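Local coordinates for protein soluble epoxide hydrolase (Bacillus megaterium, PDB 4INZ) that belongs to the alpha/beta hydrolase fold enzymes, as a single-chain protein with a mixed, mostly parallel sheet flanked by helices, at residues D177-L182 against A203-W208; F47-H52 against K184-P189. The protein carries 1 engineered substitution. All blocks are in the same frame, centred on the assembly; numbering follows the deposited sequence. Where two conformers were deposited one is given.

Contact 1 of 2, residues D177-L182 against A203-W208; sequences DNFSGL and AYMNSW
Helices 169-193 and 198-210 cross almost perpendicularly here, at 100° between the axes of 177-182 and 203-208. Their closest approach is 10.7 Å, a wide gap that large side chains have to bridge. The tight part is the Trp-208 indole. Its CG is anti to the carbonyl carbon, so the ring lies along the flank of Leu-182. The CB of Leu-182 sits 3.5 Å from the centroid of the six-membered ring of Trp-208, only 7° off the normal, a CH-pi contact. The CD1 branch of Leu-182 covers the five-membered part, 3.7 Å from CG of Trp-208. On the opposite indole face the carbonyl O of Tyr-204 lies 3.4 Å above the plane, offset toward the rim; Trp-208 N and Ser-207 OG both donate to it, the latter on a lone pair. Phe-179 turns a ring face to Trp-208, whose CB lies 3.8 Å from the Phe-179 centroid, while Phe-179 CZ comes to 3.4 Å from Trp-208 O.

Toward solvent the packing thins. Met-205, folded back at chi2 and chi3, puts its CE 4.1 Å from Phe-179 CD2. The same CE lies 3.1 Å from ND2 of exposed Asn-178, close but not a hydrogen bond. The helix is kinked here, residues 177-179 taking left-handed backbone angles; the CB of Phe-179 points toward the partner helix, whereas Asn-178 brings only its amide end near. Such crossed helices, inserted between two parallel sheet strands, are characteristic of the helical cap of alpha/beta hydrolase fold epoxide hydrolases.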
loop_
_atom_site.group_PDB
_atom_site.type_symbol
_atom_site.label_atom_id
_atom_site.label_comp_id
_atom_site.label_asym_id
_atom_site.label_seq_id
_atom_site.Cartn_x
_atom_site.Cartn_y
_atom_site.Cartn_z
ATOM N N ASP A 177 15.723 17.003 -11.694
ATOM C CA ASP A 177 15.392 18.297 -11.111
ATOM C C ASP A 177 14.718 18.173 -9.752
ATOM O O ASP A 177 13.563 18.567 -9.561
ATOM C CB ASP A 177 14.536 19.102 -12.080
ATOM C CG ASP A 177 15.217 19.294 -13.415
ATOM O OD1 ASP A 177 16.155 20.115 -13.482
ATOM O OD2 ASP A 177 14.829 18.613 -14.386
ATOM N N ASN A 178 15.458 17.620 -8.798
ATOM C CA ASN A 178 14.961 17.516 -7.437
ATOM C C ASN A 178 13.673 16.688 -7.372
ATOM O O ASN A 178 12.706 17.076 -6.726
ATOM C CB ASN A 178 14.755 18.927 -6.871
ATOM C CG ASN A 178 14.454 18.929 -5.388
ATOM O OD1 ASN A 178 13.630 19.717 -4.912
ATOM N ND2 ASN A 178 15.118 18.047 -4.645
ATOM N N PHE A 179 13.679 15.544 -8.054
ATOM C CA PHE A 179 12.539 14.625 -8.056
ATOM C C PHE A 179 11.247 15.282 -8.541
ATOM O O PHE A 179 10.184 15.095 -7.949
ATOM C CB PHE A 179 12.349 14.004 -6.671
ATOM C CG PHE A 179 13.564 13.270 -6.177
ATOM C CD1 PHE A 179 13.769 11.936 -6.508
ATOM C CD2 PHE A 179 14.517 13.921 -5.414
ATOM C CE1 PHE A 179 14.900 11.260 -6.070
ATOM C CE2 PHE A 179 15.659 13.254 -4.971
ATOM C CZ PHE A 179 15.850 11.923 -5.302
ATOM N N SER A 180 11.345 16.030 -9.636
ATOM C CA SER A 180 10.223 16.803 -10.146
ATOM C C SER A 180 9.004 15.937 -10.450
ATOM O O SER A 180 7.875 16.331 -10.165
ATOM C CB SER A 180 10.638 17.585 -11.395
ATOM O OG SER A 180 11.208 16.720 -12.359
ATOM N N GLY A 181 9.230 14.757 -11.023
ATOM C CA GLY A 181 8.125 13.877 -11.364
ATOM C C GLY A 181 7.346 13.443 -10.135
ATOM O O GLY A 181 6.111 13.377 -10.152
ATOM N N LEU A 182 8.068 13.146 -9.061
ATOM C CA LEU A 182 7.437 12.722 -7.813
ATOM C C LEU A 182 6.782 13.902 -7.097
ATOM O O LEU A 182 5.724 13.762 -6.483
ATOM C CB LEU A 182 8.461 12.042 -6.899
ATOM C CG LEU A 182 9.067 10.744 -7.439
ATOM C CD1 LEU A 182 10.256 10.296 -6.592
ATOM C CD2 LEU A 182 8.009 9.640 -7.518
ATOM N N ALA A 203 10.031 15.713 4.717
ATOM C CA ALA A 203 10.127 14.289 5.007
ATOM C C ALA A 203 10.030 13.472 3.724
ATOM O O ALA A 203 10.763 12.505 3.538
ATOM C CB ALA A 203 9.058 13.860 5.992
ATOM N N TYR A 204 9.112 13.854 2.846
ATOM C CA TYR A 204 8.987 13.174 1.564
ATOM C C TYR A 204 10.248 13.339 0.730
ATOM O O TYR A 204 10.738 12.371 0.148
ATOM C CB TYR A 204 7.785 13.699 0.786
ATOM C CG TYR A 204 6.535 12.873 0.962
ATOM C CD1 TYR A 204 6.242 11.839 0.085
ATOM C CD2 TYR A 204 5.645 13.128 2.000
ATOM C CE1 TYR A 204 5.097 11.087 0.220
ATOM C CE2 TYR A 204 4.490 12.370 2.150
ATOM C CZ TYR A 204 4.224 11.349 1.257
ATOM O OH TYR A 204 3.079 10.590 1.392
ATOM N N MET A 205 10.775 14.561 0.667
ATOM C CA MET A 205 11.981 14.804 -0.116
ATOM C C MET A 205 13.135 13.958 0.412
ATOM O O MET A 205 13.878 13.356 -0.365
ATOM C CB MET A 205 12.373 16.286 -0.108
ATOM C CG MET A 205 11.357 17.212 -0.777
ATOM S SD MET A 205 10.958 16.750 -2.477
ATOM C CE MET A 205 12.569 16.854 -3.251
ATOM N N ASN A 206 13.298 13.930 1.733
ATOM C CA ASN A 206 14.296 13.058 2.340
ATOM C C ASN A 206 14.101 11.597 1.940
ATOM O O ASN A 206 15.075 10.879 1.672
ATOM C CB ASN A 206 14.257 13.155 3.866
ATOM C CG ASN A 206 14.844 14.442 4.389
ATOM O OD1 ASN A 206 15.554 15.162 3.676
ATOM N ND2 ASN A 206 14.563 14.737 5.658
ATOM N N SER A 207 12.847 11.149 1.921
ATOM C CA SER A 207 12.563 9.753 1.617
ATOM C C SER A 207 13.016 9.398 0.206
ATOM O O SER A 207 13.510 8.301 -0.033
ATOM C CB SER A 207 11.077 9.413 1.804
ATOM O OG SER A 207 10.299 9.787 0.674
ATOM N N TRP A 208 12.855 10.336 -0.723
ATOM C CA TRP A 208 13.244 10.095 -2.111
ATOM C C TRP A 208 14.763 10.150 -2.295
ATOM O O TRP A 208 15.333 9.384 -3.085
ATOM C CB TRP A 208 12.517 11.069 -3.039
ATOM C CG TRP A 208 11.031 10.817 -3.032
ATOM C CD1 TRP A 208 10.405 9.622 -2.798
ATOM C CD2 TRP A 208 9.995 11.780 -3.230
ATOM N NE1 TRP A 208 9.038 9.783 -2.858
ATOM C CE2 TRP A 208 8.763 11.101 -3.116
ATOM C CE3 TRP A 208 9.988 13.154 -3.504
ATOM C CZ2 TRP A 208 7.535 11.749 -3.265
ATOM C CZ3 TRP A 208 8.763 13.798 -3.651
ATOM C CH2 TRP A 208 7.556 13.091 -3.529
#

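Contact 2 of 2, residues F47-H52 against K184-P189; sequences FPDFSH and KLVIDP
Val-186 carries this contact between the loop after strand 40-44 and helix 169-193, in a stretch where the helix widens into a pi-type turn. Its CB points at the loop and splits into two methyls with different neighbours. CG1, anti to the backbone N at chi1 163°, turns to the ring of Tyr-204. CG2, anti to the carbonyl carbon, meets the Pro-48 ring tip to tip, 3.6 Å from CG and 3.6 Å from CD of that proline. The same Val-186 CG2 also lies 4.1 Å from OD1 of Asp-49, whose polar partner is the hydroxyl of Tyr-204. The preceding residue, Leu-185, crosses Phe-47 at about a right angle, its CD2 methyl 3.9 Å from Phe-47 CE2.

The peptide bond before Pro-48 is cis. It folds the proline under the preceding aromatic, so that Pro-48 CB sits 3.6 Å above the plane of the Phe-47 ring, over its centre. Phe-47 N bonds to Asp-114 OD2, at the turn after strand 108-112, where this fold has its nucleophile elbow. The sequence and the cis proline are consistent with the HGXP motif, the loop that contributes to the oxyanion hole in epoxide hydrolases of this fold.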
loop_
_atom_site.group_PDB
_atom_site.type_symbol
_atom_site.label_atom_id
_atom_site.label_comp_id
_atom_site.label_asym_id
_atom_site.label_seq_id
_atom_site.Cartn_x
_atom_site.Cartn_y
_atom_site.Cartn_z
ATOM N N PHE A 47 3.226 3.315 -3.526
ATOM C CA PHE A 47 4.069 4.181 -4.347
ATOM C C PHE A 47 3.457 5.566 -4.531
ATOM O O PHE A 47 2.271 5.679 -4.836
ATOM C CB PHE A 47 4.247 3.545 -5.729
ATOM C CG PHE A 47 4.989 4.418 -6.701
ATOM C CD1 PHE A 47 6.372 4.349 -6.793
ATOM C CD2 PHE A 47 4.306 5.316 -7.516
ATOM C CE1 PHE A 47 7.060 5.151 -7.679
ATOM C CE2 PHE A 47 4.994 6.126 -8.408
ATOM C CZ PHE A 47 6.377 6.041 -8.484
ATOM N N PRO A 48 4.268 6.635 -4.396
ATOM C CA PRO A 48 5.684 6.696 -4.037
ATOM C C PRO A 48 5.845 7.221 -2.623
ATOM O O PRO A 48 6.697 8.080 -2.376
ATOM C CB PRO A 48 6.207 7.752 -5.001
ATOM C CG PRO A 48 5.083 8.754 -5.027
ATOM C CD PRO A 48 3.793 7.952 -4.860
ATOM N N ASP A 49 5.035 6.715 -1.703
ATOM C CA ASP A 49 5.067 7.191 -0.328
ATOM C C ASP A 49 6.047 6.374 0.506
ATOM O O ASP A 49 7.005 5.818 -0.020
ATOM C CB ASP A 49 3.661 7.125 0.267
ATOM C CG ASP A 49 2.631 7.766 -0.641
ATOM O OD1 ASP A 49 2.706 8.995 -0.835
ATOM O OD2 ASP A 49 1.766 7.043 -1.179
ATOM N N PHE A 50 5.800 6.325 1.807
ATOM C CA PHE A 50 6.631 5.574 2.739
ATOM C C PHE A 50 5.948 5.615 4.094
ATOM O O PHE A 50 4.804 6.039 4.187
ATOM C CB PHE A 50 8.073 6.124 2.795
ATOM C CG PHE A 50 8.196 7.532 3.340
ATOM C CD1 PHE A 50 7.598 8.609 2.695
ATOM C CD2 PHE A 50 8.969 7.781 4.467
ATOM C CE1 PHE A 50 7.738 9.908 3.186
ATOM C CE2 PHE A 50 9.124 9.079 4.968
ATOM C CZ PHE A 50 8.509 10.143 4.324
ATOM N N SER A 51 6.634 5.171 5.142
ATOM C CA SER A 51 5.996 5.039 6.449
ATOM C C SER A 51 5.288 6.311 6.921
ATOM O O SER A 51 4.259 6.244 7.606
ATOM C CB SER A 51 7.022 4.576 7.488
ATOM O OG SER A 51 8.163 5.424 7.463
ATOM N N HIS A 52 5.831 7.466 6.552
ATOM C CA HIS A 52 5.309 8.749 7.030
ATOM C C HIS A 52 3.849 8.988 6.622
ATOM O O HIS A 52 3.147 9.772 7.259
ATOM C CB HIS A 52 6.199 9.887 6.509
ATOM C CG HIS A 52 5.884 11.235 7.079
ATOM N ND1 HIS A 52 6.123 11.564 8.397
ATOM C CD2 HIS A 52 5.387 12.354 6.497
ATOM C CE1 HIS A 52 5.770 12.823 8.606
ATOM N NE2 HIS A 52 5.323 13.326 7.470
ATOM N N LYS A 184 5.414 16.490 -8.523
ATOM C CA LYS A 184 4.183 16.834 -9.211
ATOM C C LYS A 184 3.104 15.818 -8.876
ATOM O O LYS A 184 1.928 16.154 -8.781
ATOM C CB LYS A 184 4.425 16.921 -10.717
ATOM C CG LYS A 184 5.407 18.032 -11.091
ATOM C CD LYS A 184 5.561 18.200 -12.598
ATOM C CE LYS A 184 6.465 19.388 -12.931
ATOM N NZ LYS A 184 7.832 19.256 -12.352
ATOM N N LEU A 185 3.520 14.579 -8.660
ATOM C CA LEU A 185 2.586 13.499 -8.382
ATOM C C LEU A 185 1.967 13.617 -6.990
ATOM O O LEU A 185 0.751 13.508 -6.838
ATOM C CB LEU A 185 3.283 12.148 -8.557
ATOM C CG LEU A 185 2.444 10.879 -8.458
ATOM C CD1 LEU A 185 1.255 10.944 -9.408
ATOM C CD2 LEU A 185 3.315 9.660 -8.757
ATOM N N VAL A 186 2.799 13.869 -5.986
ATOM C CA VAL A 186 2.362 13.822 -4.589
ATOM C C VAL A 186 2.452 15.150 -3.837
ATOM O O VAL A 186 1.558 15.493 -3.061
ATOM C CB VAL A 186 3.171 12.763 -3.806
ATOM C CG1 VAL A 186 3.040 12.978 -2.299
ATOM C CG2 VAL A 186 2.720 11.369 -4.200
ATOM N N ILE A 187 3.531 15.894 -4.050
ATOM C CA ILE A 187 3.771 17.097 -3.261
ATOM C C ILE A 187 2.852 18.247 -3.654
ATOM O O ILE A 187 2.184 18.847 -2.811
ATOM C CB ILE A 187 5.234 17.576 -3.378
ATOM C CG1 ILE A 187 6.187 16.500 -2.851
ATOM C CG2 ILE A 187 5.427 18.886 -2.623
ATOM C CD1 ILE A 187 5.833 16.008 -1.467
ATOM N N ASP A 188 2.829 18.565 -4.938
ATOM C CA ASP A 188 2.063 19.715 -5.394
ATOM C C ASP A 188 0.587 19.667 -4.964
ATOM O O ASP A 188 0.077 20.632 -4.404
ATOM C CB ASP A 188 2.235 19.910 -6.901
ATOM C CG ASP A 188 3.654 20.316 -7.273
ATOM O OD1 ASP A 188 4.423 20.700 -6.363
ATOM O OD2 ASP A 188 4.002 20.262 -8.473
ATOM N N PRO A 189 -0.100 18.538 -5.194
ATOM C CA PRO A 189 -1.501 18.493 -4.751
ATOM C C PRO A 189 -1.691 18.504 -3.227
ATOM O O PRO A 189 -2.663 19.084 -2.733
ATOM C CB PRO A 189 -2.029 17.188 -5.361
ATOM C CG PRO A 189 -0.829 16.422 -5.784
ATOM C CD PRO A 189 0.237 17.416 -6.086
#

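Overall arrangement
Contacts 1 and 2 share helix 169-193, which meets another cap helix through 177-182 and a loop of the sheet domain through 184-189. Contact 1 is larger and only partly buried, about 19 Å from the chain centre; contact 2, at about 12 Å, is the more buried, although Leu-185 is exposed. Neither has a hydrogen bond between its own segments, but contact 1 rests mainly on CH-pi contacts over ring faces, contact 2 mainly on aliphatic groups, with one methyl against the Phe-47 ring. Polar bonding instead joins the two: Tyr-204 OH lies 2.8 Å from Asp-49 OD1, and Trp-208 NE1 2.9 Å from Pro-48 O, both probable hydrogen bonds. Helix 198-210 is thereby tied to the cis-proline loop.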